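Local coordinates for protein alpha-L-rhamnosidase (PDB 6GSZ) that probably hydrolyses terminal non-reducing alpha-L-rhamnose residues in alpha-L-rhamnosides, and binds calcium ions, at residues Ala127-Ile132 against Lys219-Gly224; Gly256-Ser261 against Glu267-Arg272; Leu273-Trp278 against Thr286-Thr291; Asp377-Ser382 against Gln387-Ser392. All coordinates share one frame; numbering follows the deposited sequence. Where two conformers were deposited one is given.

Contact 1. Residues Ala127-Ile132 against Lys219-Gly224. With MAN (alpha-D-mannopyranose), chain B.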
# COMPACT_ATOMS: atom_id res chain seq x y z
N ALA A 127 5.57 16.88 -25.31
CA ALA A 127 5.15 15.54 -25.79
C ALA A 127 5.74 14.44 -24.90
O ALA A 127 6.74 14.64 -24.22
CB ALA A 127 5.52 15.33 -27.25
N THR A 128 5.14 13.25 -25.02
CA THR A 128 5.63 12.11 -24.29
C THR A 128 7.05 11.75 -24.72
O THR A 128 7.48 12.01 -25.85
CB THR A 128 4.66 10.93 -24.44
OG1 THR A 128 5.00 9.91 -23.51
CG2 THR A 128 4.63 10.29 -25.80
N HIS A 129 7.80 11.14 -23.82
CA HIS A 129 9.19 10.80 -24.04
C HIS A 129 9.33 9.35 -24.47
O HIS A 129 9.03 8.41 -23.74
CB HIS A 129 10.03 11.06 -22.80
CG HIS A 129 10.00 12.49 -22.38
ND1 HIS A 129 10.44 13.50 -23.21
CD2 HIS A 129 9.49 13.10 -21.31
CE1 HIS A 129 10.27 14.66 -22.63
NE2 HIS A 129 9.70 14.44 -21.42
N ARG A 130 9.87 9.15 -25.66
CA ARG A 130 10.20 7.82 -26.13
C ARG A 130 11.31 7.23 -25.25
O ARG A 130 12.29 7.91 -24.96
CB ARG A 130 10.67 7.88 -27.58
CG ARG A 130 10.94 6.49 -28.13
CD ARG A 130 10.99 6.54 -29.63
NE ARG A 130 11.31 5.22 -30.18
CZ ARG A 130 11.61 5.04 -31.46
NH1 ARG A 130 11.52 6.07 -32.30
NH2 ARG A 130 11.99 3.83 -31.89
N PRO A 131 11.19 5.98 -24.75
CA PRO A 131 12.24 5.43 -23.90
C PRO A 131 13.60 5.40 -24.58
O PRO A 131 13.69 5.28 -25.84
CB PRO A 131 11.72 4.02 -23.60
CG PRO A 131 10.22 4.23 -23.60
CD PRO A 131 10.00 5.10 -24.81
N ILE A 132 14.65 5.51 -23.78
CA ILE A 132 16.02 5.52 -24.24
C ILE A 132 16.74 4.29 -23.71
O ILE A 132 16.61 3.97 -22.51
CB ILE A 132 16.73 6.80 -23.81
CG1 ILE A 132 16.06 8.03 -24.44
CG2 ILE A 132 18.22 6.68 -24.07
CD1 ILE A 132 16.23 8.16 -25.90
N LYS A 219 -0.32 17.26 -16.32
CA LYS A 219 0.88 18.02 -16.64
C LYS A 219 2.01 17.02 -16.81
O LYS A 219 2.07 16.02 -16.12
CB LYS A 219 1.25 19.00 -15.52
CG LYS A 219 0.21 20.07 -15.23
CD LYS A 219 0.59 21.04 -14.11
CE LYS A 219 -0.48 22.10 -13.89
NZ LYS A 219 -0.43 22.64 -12.51
N ARG A 220 2.90 17.29 -17.78
CA ARG A 220 4.06 16.46 -17.95
C ARG A 220 5.31 17.21 -17.49
O ARG A 220 5.27 18.41 -17.15
CB ARG A 220 4.18 15.90 -19.36
CG ARG A 220 4.43 16.94 -20.42
CD ARG A 220 4.73 16.36 -21.81
NE ARG A 220 3.52 15.87 -22.48
CZ ARG A 220 3.05 14.64 -22.43
NH1 ARG A 220 3.74 13.66 -21.85
NH2 ARG A 220 1.86 14.38 -22.92
N ASN A 221 6.44 16.49 -17.49
CA ASN A 221 7.74 17.08 -17.13
C ASN A 221 7.71 17.72 -15.75
O ASN A 221 8.29 18.79 -15.53
CB ASN A 221 8.21 18.07 -18.21
CG ASN A 221 8.36 17.40 -19.55
OD1 ASN A 221 8.89 16.29 -19.61
ND2 ASN A 221 7.95 18.09 -20.62
N ILE A 222 7.06 17.03 -14.79
CA ILE A 222 6.81 17.65 -13.49
C ILE A 222 8.14 17.82 -12.72
O ILE A 222 8.40 18.87 -12.08
CB ILE A 222 5.77 16.85 -12.68
CG1 ILE A 222 4.40 16.95 -13.36
CG2 ILE A 222 5.69 17.35 -11.25
CD1 ILE A 222 3.34 16.02 -12.81
N TYR A 223 8.96 16.76 -12.73
CA TYR A 223 10.20 16.73 -11.95
C TYR A 223 11.43 17.06 -12.79
O TYR A 223 12.47 17.47 -12.26
CB TYR A 223 10.38 15.37 -11.27
CG TYR A 223 9.27 15.08 -10.29
CD1 TYR A 223 9.35 15.53 -8.98
CD2 TYR A 223 8.13 14.39 -10.67
CE1 TYR A 223 8.35 15.26 -8.07
CE2 TYR A 223 7.11 14.14 -9.76
CZ TYR A 223 7.22 14.58 -8.45
OH TYR A 223 6.23 14.26 -7.54
N GLY A 224 11.31 16.93 -14.11
CA GLY A 224 12.36 17.15 -15.10
C GLY A 224 11.76 16.85 -16.44
O GLY A 224 10.67 16.35 -16.55
C1 MAN B . 5.11 24.57 -16.79
C2 MAN B . 3.96 23.87 -17.51
C3 MAN B . 3.53 22.61 -16.76
C4 MAN B . 4.77 21.72 -16.49
C5 MAN B . 5.83 22.54 -15.73
C6 MAN B . 7.02 21.63 -15.38
O2 MAN B . 4.36 23.54 -18.84
O3 MAN B . 2.54 21.95 -17.51
O4 MAN B . 4.50 20.62 -15.62
O5 MAN B . 6.20 23.68 -16.54
O6 MAN B . 7.54 21.28 -16.65
O HOH W 1 7.98 16.92 -23.33
O HOH W 2 2.96 11.12 -20.98
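Two surface loops meet beside a glycan carried by the protein itself, with His129 and Asn221 making the direct polar link between them. His129 NE2 donates to Asn221 OD1 over 2.7 Å in an almost straight bond (173° at the hydrogen). The acceptor lies in the imidazole plane, and the donor meets a lone pair in the plane of the amide carbonyl, although ring and amide are turned 42° against each other. The other amide branch is bridged by water: Asn221 ND2 donates to a water at 3.0 Å, and this water also accepts from the backbone N of Ala127.

Arg220 approaches differently, flat over the peptide bond between Ala127 and Thr128. Its CG sits between backbone N and carbonyl carbon (chi1 66°) and the chain bends further out, which lays one guanidinium face on that peptide, with NE 3.6 Å from Ala127 C and CZ 3.6 Å from Thr128 N. At the guanidinium edge NH1 donates to a second water at 2.8 Å. That water reaches Thr128 OG1 weakly, the hydroxyl having its main partner in Glu206.

The backbone of the same loop receives the sugar: mannose O4 donates to Arg220 O and O6 to Asn221 O, each over 2.8 Å. Glu124 takes the far ring nitrogen of His129, ND1. The side chains of His129 and Asn221 both rest on Ser210 of helix 207-210, while Thr128 packs on strand 258-262; beyond the contact the two loops run into strands 132-140 and 228-237, which belong to different sheets.

Contact 2. Residues Gly256-Ser261 against Glu267-Arg272. With CA (calcium ion), chain O.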
# COMPACT_ATOMS: atom_id res chain seq x y z
N GLY A 256 14.70 2.42 -29.13
CA GLY A 256 14.51 1.02 -29.40
C GLY A 256 13.07 0.71 -29.78
O GLY A 256 12.35 1.58 -30.27
N PRO A 257 12.59 -0.53 -29.55
CA PRO A 257 11.26 -0.89 -29.99
C PRO A 257 10.11 -0.16 -29.28
O PRO A 257 8.99 -0.11 -29.82
CB PRO A 257 11.19 -2.40 -29.76
CG PRO A 257 12.18 -2.63 -28.61
CD PRO A 257 13.29 -1.63 -28.88
N ILE A 258 10.36 0.32 -28.05
CA ILE A 258 9.26 1.06 -27.42
C ILE A 258 9.18 2.43 -28.07
O ILE A 258 10.09 3.24 -27.93
CB ILE A 258 9.39 1.14 -25.88
CG1 ILE A 258 9.66 -0.21 -25.21
CG2 ILE A 258 8.14 1.80 -25.32
CD1 ILE A 258 10.14 -0.11 -23.78
N ILE A 259 8.01 2.71 -28.70
CA ILE A 259 7.75 4.00 -29.31
C ILE A 259 7.30 5.01 -28.25
O ILE A 259 7.73 6.16 -28.24
CB ILE A 259 6.71 3.87 -30.43
CG1 ILE A 259 7.13 2.82 -31.47
CG2 ILE A 259 6.46 5.22 -31.08
CD1 ILE A 259 8.50 3.04 -32.07
N SER A 260 6.38 4.55 -27.38
CA SER A 260 5.91 5.37 -26.28
C SER A 260 5.49 4.42 -25.16
O SER A 260 5.06 3.32 -25.43
CB SER A 260 4.78 6.29 -26.67
OG SER A 260 3.69 5.55 -27.13
N SER A 261 5.62 4.88 -23.92
CA SER A 261 5.14 4.08 -22.77
C SER A 261 4.80 5.03 -21.62
O SER A 261 5.69 5.69 -21.12
CB SER A 261 6.18 3.04 -22.39
OG SER A 261 5.63 2.09 -21.49
N GLU A 267 1.25 1.79 -23.81
CA GLU A 267 2.53 1.54 -24.48
C GLU A 267 2.29 1.16 -25.95
O GLU A 267 1.46 0.27 -26.24
CB GLU A 267 3.31 0.41 -23.81
CG GLU A 267 4.58 0.06 -24.55
CD GLU A 267 5.60 -0.74 -23.77
OE1 GLU A 267 5.85 -0.37 -22.57
OE2 GLU A 267 6.05 -1.80 -24.30
N GLU A 268 3.06 1.80 -26.85
CA GLU A 268 3.18 1.44 -28.28
C GLU A 268 4.57 0.81 -28.45
O GLU A 268 5.59 1.47 -28.17
CB GLU A 268 2.97 2.64 -29.18
CG GLU A 268 3.20 2.30 -30.64
CD GLU A 268 2.97 3.41 -31.64
OE1 GLU A 268 2.43 4.47 -31.30
OE2 GLU A 268 3.32 3.19 -32.82
N TYR A 269 4.58 -0.45 -28.87
CA TYR A 269 5.81 -1.22 -29.05
C TYR A 269 5.86 -1.71 -30.49
O TYR A 269 4.94 -2.40 -30.93
CB TYR A 269 5.79 -2.40 -28.07
CG TYR A 269 7.05 -3.22 -28.01
CD1 TYR A 269 7.26 -4.28 -28.89
CD2 TYR A 269 8.02 -2.97 -27.06
CE1 TYR A 269 8.41 -5.06 -28.81
CE2 TYR A 269 9.16 -3.75 -26.97
CZ TYR A 269 9.37 -4.80 -27.85
OH TYR A 269 10.51 -5.53 -27.77
N ASP A 270 6.98 -1.45 -31.15
CA ASP A 270 7.20 -1.90 -32.55
C ASP A 270 8.33 -2.92 -32.53
O ASP A 270 9.50 -2.54 -32.50
CB ASP A 270 7.47 -0.75 -33.51
CG ASP A 270 7.56 -1.18 -34.96
OD1 ASP A 270 7.60 -2.43 -35.21
OD2 ASP A 270 7.58 -0.25 -35.82
N SER A 271 7.97 -4.21 -32.55
CA SER A 271 8.98 -5.26 -32.39
C SER A 271 9.96 -5.33 -33.58
O SER A 271 11.03 -5.93 -33.47
CB SER A 271 8.33 -6.62 -32.17
OG SER A 271 7.65 -7.09 -33.33
N ARG A 272 9.61 -4.68 -34.70
CA ARG A 272 10.49 -4.61 -35.84
C ARG A 272 11.76 -3.82 -35.51
O ARG A 272 12.78 -3.93 -36.21
CB ARG A 272 9.79 -4.00 -37.05
CG ARG A 272 8.62 -4.82 -37.56
CD ARG A 272 7.82 -4.09 -38.59
NE ARG A 272 7.22 -2.87 -38.08
CZ ARG A 272 6.49 -2.01 -38.77
NH1 ARG A 272 6.29 -2.20 -40.07
NH2 ARG A 272 6.05 -0.92 -38.17
CA CA O . 1.97 4.92 -33.60
O HOH W 3 2.90 6.43 -29.58
O HOH W 4 0.95 5.86 -35.56
O HOH W 5 3.99 5.95 -33.96
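The antiparallel hairpin of strands 258-262 and 266-270 carries a classic beta bulge, where Ile259 and Ser260 together sit across from Glu268. Glu268 O accepts from two successive amides, Ile259 N at 2.8 Å and Ser260 N at 3.3 Å, and the register slips by one residue there.

Side chains divide between the sheet faces. On the face of Ile258 and Tyr269, the phenol ring projects with CG anti to the backbone N (chi1 -174°) and lies alongside Pro257, whose CB meets the ring face in a CH-pi contact, 3.6 Å from Tyr269 CZ. Ile258 CG1 touches the ring edge instead, 3.7 Å from Tyr269 CD2, and Tyr269 OH bonds to Glu274. Further along this face Ser261 OG donates to Glu267 OE1 over 2.7 Å, reaching the oxygen on its anti side. Beyond the hairpin, Ser392 N also bonds to Glu267 OE1 and Trp389 NE1 to OE2.

Glu268 extends from the other face, its chain fully stretched (chi2 178°) across Ile259 CB, and binds a calcium ion with both oxygens, OE1 at 2.4 Å and OE2 at 2.3 Å. A water bridges Glu268 OE1 to Ser260 OG. At the hairpin's end Asp270 forms an Asx turn, its OD1 accepting from Arg272 N and also from Arg272 NE, while Arg272 NH2 completes the side-on salt bridge at 2.9 Å from Asp270 OD2.

Contact 3. Residues Leu273-Trp278 against Thr286-Thr291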
# COMPACT_ATOMS: atom_id res chain seq x y z
N LEU A 273 11.69 -2.99 -34.46
CA LEU A 273 12.81 -2.13 -34.07
C LEU A 273 13.66 -2.73 -32.94
O LEU A 273 14.54 -2.05 -32.45
CB LEU A 273 12.28 -0.74 -33.72
CG LEU A 273 11.61 -0.00 -34.87
CD1 LEU A 273 11.04 1.34 -34.44
CD2 LEU A 273 12.60 0.18 -36.02
N GLU A 274 13.45 -4.01 -32.59
CA GLU A 274 14.30 -4.66 -31.63
C GLU A 274 15.71 -4.76 -32.19
O GLU A 274 15.89 -5.10 -33.37
CB GLU A 274 13.78 -6.06 -31.30
CG GLU A 274 12.53 -6.04 -30.45
CD GLU A 274 11.75 -7.35 -30.33
OE1 GLU A 274 12.13 -8.36 -30.98
OE2 GLU A 274 10.71 -7.34 -29.66
N GLN A 275 16.70 -4.47 -31.36
CA GLN A 275 18.12 -4.63 -31.69
C GLN A 275 18.71 -5.78 -30.88
O GLN A 275 19.21 -5.59 -29.78
CB GLN A 275 18.85 -3.32 -31.41
CG GLN A 275 18.38 -2.15 -32.28
CD GLN A 275 19.15 -0.90 -31.90
OE1 GLN A 275 20.35 -0.90 -32.06
NE2 GLN A 275 18.48 0.11 -31.34
N LYS A 276 18.59 -6.99 -31.41
CA LYS A 276 19.01 -8.16 -30.67
C LYS A 276 20.51 -8.04 -30.34
O LYS A 276 21.32 -7.65 -31.16
CB LYS A 276 18.67 -9.44 -31.44
CG LYS A 276 18.94 -10.69 -30.60
CD LYS A 276 18.13 -11.92 -30.94
CE LYS A 276 18.19 -12.93 -29.81
NZ LYS A 276 17.65 -14.27 -30.19
N GLY A 277 20.87 -8.33 -29.09
CA GLY A 277 22.24 -8.31 -28.63
C GLY A 277 22.68 -6.98 -28.02
O GLY A 277 23.84 -6.87 -27.64
N TRP A 278 21.80 -5.98 -27.90
CA TRP A 278 22.24 -4.68 -27.42
C TRP A 278 22.76 -4.72 -25.98
O TRP A 278 23.47 -3.80 -25.59
CB TRP A 278 21.14 -3.64 -27.62
CG TRP A 278 20.00 -3.74 -26.66
CD1 TRP A 278 18.89 -4.53 -26.80
CD2 TRP A 278 19.83 -3.01 -25.45
NE1 TRP A 278 18.04 -4.35 -25.74
CE2 TRP A 278 18.58 -3.40 -24.92
CE3 TRP A 278 20.56 -2.03 -24.80
CZ2 TRP A 278 18.07 -2.87 -23.74
CZ3 TRP A 278 20.03 -1.46 -23.66
CH2 TRP A 278 18.83 -1.90 -23.12
N THR A 286 26.92 0.89 -34.23
CA THR A 286 26.83 1.86 -35.27
C THR A 286 25.46 2.51 -35.21
O THR A 286 24.40 1.83 -35.08
CB THR A 286 27.03 1.25 -36.66
OG1 THR A 286 28.37 0.76 -36.53
CG2 THR A 286 26.84 2.22 -37.81
N GLY A 287 25.49 3.83 -35.28
CA GLY A 287 24.27 4.57 -35.27
C GLY A 287 23.82 4.94 -33.87
O GLY A 287 22.92 5.77 -33.77
N TRP A 288 24.42 4.36 -32.82
CA TRP A 288 24.12 4.80 -31.47
C TRP A 288 24.76 6.17 -31.24
O TRP A 288 25.79 6.53 -31.84
CB TRP A 288 24.53 3.77 -30.41
CG TRP A 288 23.63 2.57 -30.35
CD1 TRP A 288 23.16 1.83 -31.38
CD2 TRP A 288 23.01 2.01 -29.17
NE1 TRP A 288 22.32 0.85 -30.96
CE2 TRP A 288 22.20 0.94 -29.61
CE3 TRP A 288 23.02 2.31 -27.80
CZ2 TRP A 288 21.43 0.18 -28.72
CZ3 TRP A 288 22.25 1.57 -26.93
CH2 TRP A 288 21.47 0.51 -27.39
N LEU A 289 24.11 6.94 -30.39
CA LEU A 289 24.52 8.28 -30.05
C LEU A 289 25.35 8.27 -28.78
O LEU A 289 25.34 7.29 -28.02
CB LEU A 289 23.26 9.13 -29.85
CG LEU A 289 22.31 9.18 -31.03
CD1 LEU A 289 21.11 10.05 -30.72
CD2 LEU A 289 23.01 9.67 -32.28
N GLY A 290 25.95 9.43 -28.48
CA GLY A 290 26.59 9.61 -27.21
C GLY A 290 25.62 9.87 -26.07
O GLY A 290 24.38 9.82 -26.24
N THR A 291 26.24 10.17 -24.94
CA THR A 291 25.55 10.50 -23.69
C THR A 291 26.27 11.68 -23.04
O THR A 291 27.42 11.99 -23.39
CB THR A 291 25.47 9.30 -22.72
OG1 THR A 291 26.79 8.85 -22.40
CG2 THR A 291 24.64 8.15 -23.25
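A type II beta turn from Gln275 to Trp278, closed by Trp278 N donating to Gln275 O at 3.2 Å, brings two side chains up to Trp288 although the nearest backbones, at Trp278 CA and Trp288 CA, stay 10.5 Å apart. The contact therefore rests on three long side chains. Gln275 runs extended past Trp288 in the opposite sense, and its OE1 accepts from the indole NE1 of Trp288 over 2.9 Å. The bond is moderately bent, 152° at the hydrogen, yet it uses an in-plane lone pair of the amide and lies close to the indole plane, the amide itself being turned 62° from the ring. NE2 of the same amide makes a weak bond to Ser254 OG.

Trp278 comes in at about a right angle to Trp288. Its CG stands between backbone N and carbonyl carbon (chi1 74°), and its CE3 meets the edge of the other indole, 3.7 Å from Trp288 CH2.

Phe283 packs against all three side chains, and Gln133 of strand 132-140 also touches each. The arrangement is a structural link within the long connection between strands 266-270 and 291-294, folded against the antiparallel sheet that holds strands 132-140 and 252-254.

Contact 4. Residues Asp377-Ser382 against Gln387-Ser392. With CA (calcium ion), chain C.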
# COMPACT_ATOMS: atom_id res chain seq x y z
N ASP A 377 -2.71 -0.38 -25.26
CA ASP A 377 -1.40 -0.80 -25.72
C ASP A 377 -1.49 -1.26 -27.17
O ASP A 377 -2.50 -1.83 -27.59
CB ASP A 377 -0.85 -1.91 -24.84
CG ASP A 377 -0.71 -1.50 -23.38
OD1 ASP A 377 -0.49 -0.27 -23.09
OD2 ASP A 377 -0.84 -2.42 -22.54
N HIS A 378 -0.43 -0.98 -27.93
CA HIS A 378 -0.30 -1.42 -29.31
C HIS A 378 0.97 -2.24 -29.44
O HIS A 378 2.04 -1.75 -29.03
CB HIS A 378 -0.22 -0.24 -30.28
CG HIS A 378 -1.48 0.55 -30.42
ND1 HIS A 378 -1.83 1.54 -29.55
CD2 HIS A 378 -2.44 0.51 -31.37
CE1 HIS A 378 -2.95 2.11 -29.96
NE2 HIS A 378 -3.36 1.50 -31.08
N PHE A 379 0.87 -3.41 -30.07
CA PHE A 379 2.02 -4.24 -30.30
C PHE A 379 2.10 -4.55 -31.79
O PHE A 379 1.19 -5.19 -32.32
CB PHE A 379 1.94 -5.54 -29.49
CG PHE A 379 3.09 -6.49 -29.69
CD1 PHE A 379 4.28 -6.35 -28.99
CD2 PHE A 379 2.99 -7.49 -30.65
CE1 PHE A 379 5.35 -7.19 -29.22
CE2 PHE A 379 4.05 -8.35 -30.86
CZ PHE A 379 5.23 -8.19 -30.16
N THR A 380 3.19 -4.11 -32.41
CA THR A 380 3.38 -4.41 -33.84
C THR A 380 4.30 -5.64 -33.96
O THR A 380 5.45 -5.66 -33.43
CB THR A 380 3.91 -3.23 -34.64
OG1 THR A 380 2.97 -2.17 -34.51
CG2 THR A 380 4.15 -3.59 -36.10
N LEU A 381 3.77 -6.66 -34.65
CA LEU A 381 4.41 -7.96 -34.83
C LEU A 381 5.58 -7.85 -35.82
O LEU A 381 5.61 -6.96 -36.69
CB LEU A 381 3.37 -8.94 -35.39
CG LEU A 381 2.24 -9.29 -34.43
CD1 LEU A 381 0.93 -9.49 -35.17
CD2 LEU A 381 2.61 -10.51 -33.62
N SER A 382 6.52 -8.79 -35.72
CA SER A 382 7.70 -8.82 -36.58
C SER A 382 7.64 -9.95 -37.62
O SER A 382 8.46 -9.93 -38.54
CB SER A 382 8.96 -8.99 -35.77
OG SER A 382 9.01 -10.30 -35.24
N GLN A 387 6.41 -14.47 -30.59
CA GLN A 387 6.97 -13.35 -29.81
C GLN A 387 6.29 -13.33 -28.43
O GLN A 387 5.15 -13.66 -28.33
CB GLN A 387 6.72 -12.04 -30.55
CG GLN A 387 7.32 -12.03 -31.96
CD GLN A 387 7.04 -10.73 -32.67
OE1 GLN A 387 6.17 -10.67 -33.56
NE2 GLN A 387 7.74 -9.67 -32.26
N GLU A 388 7.05 -12.94 -27.39
CA GLU A 388 6.49 -12.73 -26.08
C GLU A 388 6.68 -11.26 -25.70
O GLU A 388 7.76 -10.69 -25.92
CB GLU A 388 7.15 -13.64 -25.07
CG GLU A 388 6.86 -15.09 -25.33
CD GLU A 388 7.34 -16.02 -24.24
OE1 GLU A 388 8.26 -15.64 -23.50
OE2 GLU A 388 6.78 -17.12 -24.13
N TRP A 389 5.63 -10.67 -25.12
CA TRP A 389 5.68 -9.25 -24.77
C TRP A 389 4.85 -9.00 -23.52
O TRP A 389 3.76 -9.53 -23.35
CB TRP A 389 5.21 -8.40 -25.95
CG TRP A 389 5.02 -6.93 -25.68
CD1 TRP A 389 5.97 -5.96 -25.75
CD2 TRP A 389 3.81 -6.28 -25.28
NE1 TRP A 389 5.43 -4.73 -25.45
CE2 TRP A 389 4.10 -4.90 -25.14
CE3 TRP A 389 2.52 -6.72 -24.96
CZ2 TRP A 389 3.13 -3.98 -24.77
CZ3 TRP A 389 1.56 -5.81 -24.59
CH2 TRP A 389 1.87 -4.45 -24.50
N GLU A 390 5.39 -8.05 -22.75
CA GLU A 390 4.68 -7.33 -21.71
C GLU A 390 5.12 -5.88 -21.83
O GLU A 390 6.28 -5.63 -22.19
CB GLU A 390 5.04 -7.80 -20.29
CG GLU A 390 4.59 -9.20 -19.96
CD GLU A 390 5.01 -9.73 -18.59
OE1 GLU A 390 5.23 -8.93 -17.62
OE2 GLU A 390 5.09 -10.96 -18.49
N PRO A 391 4.25 -4.91 -21.52
CA PRO A 391 4.69 -3.51 -21.51
C PRO A 391 5.69 -3.29 -20.39
O PRO A 391 5.74 -4.06 -19.40
CB PRO A 391 3.40 -2.71 -21.32
CG PRO A 391 2.49 -3.69 -20.57
CD PRO A 391 2.85 -5.08 -21.08
N SER A 392 6.41 -2.18 -20.48
CA SER A 392 7.51 -1.87 -19.56
C SER A 392 7.22 -0.73 -18.60
O SER A 392 7.59 -0.83 -17.41
CB SER A 392 8.77 -1.52 -20.35
OG SER A 392 9.28 -2.66 -21.03
CA CA C . 9.87 -4.68 -19.81
O HOH W 6 8.55 -6.35 -20.49
O HOH W 7 11.02 -5.14 -21.40
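Strands 377-380 and 387-389 run roughly antiparallel, at 158°, with their axes 10.0 Å apart, a spacing that marks them as members of two facing sheets and not hydrogen-bonded neighbours. Alternate residues, Asp377 and Phe379 from one side and Gln387 and Trp389 from the other, direct their side chains at each other between the two sheets.

Phe379 and Trp389 reach past one another from the two sides. Trp389 has its CG anti to the backbone N (chi1 172°), which presents an indole face to Phe379: CD1 of the phenylalanine lies 3.4 Å from Trp389 CG. The planes are inclined by 47°, with the centroids of the phenyl and the five-membered ring 4.8 Å apart. The opposite indole face is covered by the backbone N of Pro391, and Asp377 CB abuts the far edge, 3.7 Å from Trp389 CH2.

Gln387 closes the other end. Its OE1 accepts from Ser382 N at 2.9 Å in a nearly straight bond, the donor being tilted from the carbonyl plane. Its NE2 lies 3.6 Å from Phe379 CZ and donates to Ser271 OG, so both ends of this buried amide are satisfied. Past the strand, Ser392 OG binds a calcium ion at 2.4 Å; one of the ion's waters donates to Glu390 O, and Glu158 is another ligand.

The setting is consistent with the beta-sandwich of a concanavalin-like domain: strand 376-380 lies between strands 266-270 and 351-361 in one sheet, while strand 387-389 borders 339-344 at the edge of the other.

In the fold
Along the chain the four contacts follow one another without overlap, all on the same side of the molecule's centre. Contacts 2 and 4 are closest, their centres about 8 Å apart: strands 266-270 and 376-380 are parallel neighbours in one sheet, so the hairpin, in sequence part of the rhamnosidase N-terminal domain family, extends a sheet of the concanavalin-like domain. Contact 1, its centre about 16 Å from that of contact 2, is joined to it by Arg130, whose NH2 and NE probably hydrogen-bond to Gly256 O and Ile258 O. Contact 3 follows directly from the hairpin, centres about 14 Å apart, with Glu274 bonded to Tyr269. The hairpin of contact 2 is thus the shared element, touching the other three and tying the two parts of the protein together.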